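Local coordinates for protein endoglucanase (Humicola insolens, PDB 1DYS) that cleaves internal beta-1,4-glucosidic linkages of cellulose as a family 6 endoglucanase, contributing to the recycling of plant biomass, at residues A[284-293]-A[334-345]. Sequence-based numbering, arbitrary orientation.
Sequences NVNPAGFGQP and YAQMLTQNAHDE
Phe-290 lays one ring face over Leu-338, whose CB stands 3.6 Å from the ring centroid and almost on its normal, while Ala-342 CB meets the ring edge. Phe-290 CG lies anti to its carbonyl carbon (chi1 -70°), which turns the ring along the helix flank and brings Phe-290 CE2 3.4 Å from Thr-339 OG1. Two backbone bonds hold this residue against the helix end: Phe-290 N gives a nearly straight one to Leu-338 O (3.0 Å), and Phe-290 O accepts from His-343 N (2.9 Å). With Phe-290 cut back to an alanine, Leu-338 CB is likely to lose its aromatic cover and a gap to open beside Thr-339. At Gly-289 a CB would strike Asn-341 O. Toward the start of 334-345, Tyr-334 OH bonds Val-285 O (2.6 Å), Met-337 CE sits over the tyrosine ring, and Met-337 SD takes a weak bond from Ala-288 N. The Val-285 side chain lies about 6 Å from that of Trp-282, a probable substrate-binding residue. Helix 332-340 and its tail are thus tied to strand 288-289, which pairs antiparallel with strand 270-271; Trp-308 stacks on Phe-290, and Tyr-17 of helix 15-29 and Val-43 of helix 34-46 also touch the Phe-290 side chain.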
# COMPACT_ATOMS: atom_id res chain seq x y z
N ASN A 284 -10.60 10.14 6.29
CA ASN A 284 -11.88 9.60 6.73
C ASN A 284 -12.67 10.64 7.52
O ASN A 284 -13.11 10.39 8.63
CB ASN A 284 -11.66 8.32 7.52
CG ASN A 284 -10.92 7.26 6.73
OD1 ASN A 284 -11.12 7.08 5.52
ND2 ASN A 284 -10.03 6.55 7.42
N VAL A 285 -12.88 11.76 6.84
CA VAL A 285 -13.59 12.88 7.49
C VAL A 285 -15.02 12.49 7.79
O VAL A 285 -15.76 11.91 7.02
CB VAL A 285 -13.44 14.16 6.66
CG1 VAL A 285 -14.39 15.28 7.04
CG2 VAL A 285 -11.98 14.56 6.75
N ASN A 286 -15.44 12.86 9.00
CA ASN A 286 -16.81 12.51 9.42
C ASN A 286 -17.32 13.59 10.39
O ASN A 286 -16.55 14.17 11.14
CB ASN A 286 -16.85 11.13 10.02
CG ASN A 286 -15.95 11.04 11.25
OD1 ASN A 286 -16.40 11.22 12.39
ND2 ASN A 286 -14.66 10.81 11.02
N PRO A 287 -18.61 13.83 10.32
CA PRO A 287 -19.58 13.19 9.46
C PRO A 287 -19.55 13.60 7.99
O PRO A 287 -19.23 14.75 7.67
CB PRO A 287 -21.00 13.62 9.95
CG PRO A 287 -20.71 14.74 10.91
CD PRO A 287 -19.23 14.85 11.19
N ALA A 288 -19.83 12.63 7.14
CA ALA A 288 -19.89 12.94 5.69
C ALA A 288 -20.99 12.11 5.03
O ALA A 288 -21.44 11.09 5.55
CB ALA A 288 -18.55 12.66 5.03
N GLY A 289 -21.43 12.59 3.85
CA GLY A 289 -22.43 11.81 3.13
C GLY A 289 -22.01 11.64 1.67
O GLY A 289 -21.16 12.42 1.19
N PHE A 290 -22.62 10.64 1.05
CA PHE A 290 -22.47 10.56 -0.41
C PHE A 290 -23.01 11.88 -1.00
O PHE A 290 -24.08 12.40 -0.57
CB PHE A 290 -23.30 9.48 -1.06
CG PHE A 290 -22.89 8.06 -0.79
CD1 PHE A 290 -21.56 7.70 -1.02
CD2 PHE A 290 -23.78 7.07 -0.43
CE1 PHE A 290 -21.15 6.40 -0.84
CE2 PHE A 290 -23.37 5.76 -0.25
CZ PHE A 290 -22.04 5.43 -0.44
N GLY A 291 -22.27 12.46 -1.93
CA GLY A 291 -22.71 13.72 -2.52
C GLY A 291 -23.58 13.43 -3.76
O GLY A 291 -23.99 12.32 -4.06
N GLN A 292 -23.89 14.52 -4.45
CA GLN A 292 -24.68 14.47 -5.67
C GLN A 292 -24.07 13.51 -6.68
O GLN A 292 -22.89 13.60 -7.01
CB GLN A 292 -24.65 15.90 -6.28
CG GLN A 292 -24.84 15.99 -7.77
CD GLN A 292 -26.31 15.99 -8.17
OE1 GLN A 292 -27.00 16.92 -7.75
NE2 GLN A 292 -26.76 15.02 -8.96
N PRO A 293 -24.87 12.61 -7.18
CA PRO A 293 -24.42 11.68 -8.22
C PRO A 293 -24.11 12.43 -9.50
O PRO A 293 -24.51 13.56 -9.72
CB PRO A 293 -25.54 10.65 -8.42
CG PRO A 293 -26.28 10.80 -7.09
CD PRO A 293 -26.23 12.30 -6.77
N TYR A 334 -18.02 3.28 7.57
CA TYR A 334 -17.96 4.57 6.89
C TYR A 334 -18.93 4.58 5.70
O TYR A 334 -19.58 5.62 5.51
CB TYR A 334 -16.52 4.87 6.51
CG TYR A 334 -16.27 6.30 6.14
CD1 TYR A 334 -16.60 6.74 4.86
CD2 TYR A 334 -15.70 7.21 7.00
CE1 TYR A 334 -16.38 8.05 4.47
CE2 TYR A 334 -15.46 8.52 6.64
CZ TYR A 334 -15.81 8.93 5.36
OH TYR A 334 -15.59 10.23 5.00
N ALA A 335 -18.96 3.48 4.96
CA ALA A 335 -19.90 3.33 3.86
C ALA A 335 -21.35 3.42 4.35
O ALA A 335 -22.14 4.14 3.74
CB ALA A 335 -19.71 2.02 3.13
N GLN A 336 -21.66 2.84 5.49
CA GLN A 336 -23.01 2.99 6.07
C GLN A 336 -23.27 4.45 6.40
O GLN A 336 -24.33 5.01 6.07
CB GLN A 336 -23.15 2.07 7.31
CG GLN A 336 -23.13 0.60 6.92
CD GLN A 336 -23.17 -0.25 8.19
OE1 GLN A 336 -24.06 -0.00 9.01
NE2 GLN A 336 -22.24 -1.18 8.34
N MET A 337 -22.32 5.19 6.98
CA MET A 337 -22.46 6.59 7.28
C MET A 337 -22.73 7.44 6.04
O MET A 337 -23.62 8.31 5.96
CB MET A 337 -21.25 7.13 8.07
CG MET A 337 -21.23 8.64 8.17
SD MET A 337 -19.62 9.39 8.51
CE MET A 337 -18.85 9.04 6.92
N LEU A 338 -21.97 7.16 4.96
CA LEU A 338 -22.16 7.94 3.74
C LEU A 338 -23.60 7.70 3.21
O LEU A 338 -24.15 8.62 2.61
CB LEU A 338 -21.17 7.57 2.65
CG LEU A 338 -19.70 7.99 2.91
CD1 LEU A 338 -18.84 7.26 1.89
CD2 LEU A 338 -19.49 9.48 2.92
N THR A 339 -24.10 6.51 3.44
CA THR A 339 -25.44 6.17 2.92
C THR A 339 -26.51 6.88 3.73
O THR A 339 -27.35 7.56 3.16
CB THR A 339 -25.66 4.66 3.02
OG1 THR A 339 -24.68 3.91 2.28
CG2 THR A 339 -27.02 4.30 2.43
N GLN A 340 -26.48 6.70 5.05
CA GLN A 340 -27.45 7.44 5.88
C GLN A 340 -27.41 8.94 5.65
O GLN A 340 -28.44 9.62 5.83
CB GLN A 340 -27.15 7.17 7.37
CG GLN A 340 -27.18 5.73 7.78
CD GLN A 340 -26.71 5.45 9.19
OE1 GLN A 340 -27.54 5.29 10.08
NE2 GLN A 340 -25.41 5.38 9.41
N ASN A 341 -26.28 9.58 5.34
CA ASN A 341 -26.18 11.02 5.11
C ASN A 341 -26.17 11.39 3.63
O ASN A 341 -25.87 12.55 3.31
CB ASN A 341 -24.93 11.59 5.76
CG ASN A 341 -25.06 11.51 7.27
OD1 ASN A 341 -25.78 12.29 7.89
ND2 ASN A 341 -24.35 10.56 7.86
N ALA A 342 -26.58 10.43 2.80
CA ALA A 342 -26.52 10.72 1.35
C ALA A 342 -27.41 11.86 0.87
O ALA A 342 -28.46 12.18 1.40
CB ALA A 342 -26.85 9.47 0.55
N HIS A 343 -26.95 12.38 -0.26
CA HIS A 343 -27.66 13.40 -1.03
C HIS A 343 -29.05 12.85 -1.33
O HIS A 343 -29.21 11.66 -1.57
CB HIS A 343 -26.96 13.58 -2.38
CG HIS A 343 -27.45 14.76 -3.15
ND1 HIS A 343 -28.56 14.72 -3.96
CD2 HIS A 343 -26.96 16.02 -3.22
CE1 HIS A 343 -28.72 15.92 -4.49
NE2 HIS A 343 -27.76 16.73 -4.08
N ASP A 344 -30.02 13.78 -1.32
CA ASP A 344 -31.41 13.39 -1.56
C ASP A 344 -31.72 12.64 -2.84
O ASP A 344 -32.67 11.83 -2.91
CB ASP A 344 -32.31 14.64 -1.62
CG ASP A 344 -32.60 15.27 -0.28
OD1 ASP A 344 -32.34 14.63 0.76
OD2 ASP A 344 -33.09 16.41 -0.28
N GLU A 345 -30.93 12.78 -3.91
CA GLU A 345 -31.16 11.98 -5.10
C GLU A 345 -31.06 10.47 -4.85
O GLU A 345 -31.75 9.69 -5.51
CB GLU A 345 -30.18 12.39 -6.23
CG GLU A 345 -30.42 13.88 -6.50
CD GLU A 345 -30.13 14.30 -7.92
OE1 GLU A 345 -29.34 13.62 -8.59
OE2 GLU A 345 -30.73 15.32 -8.32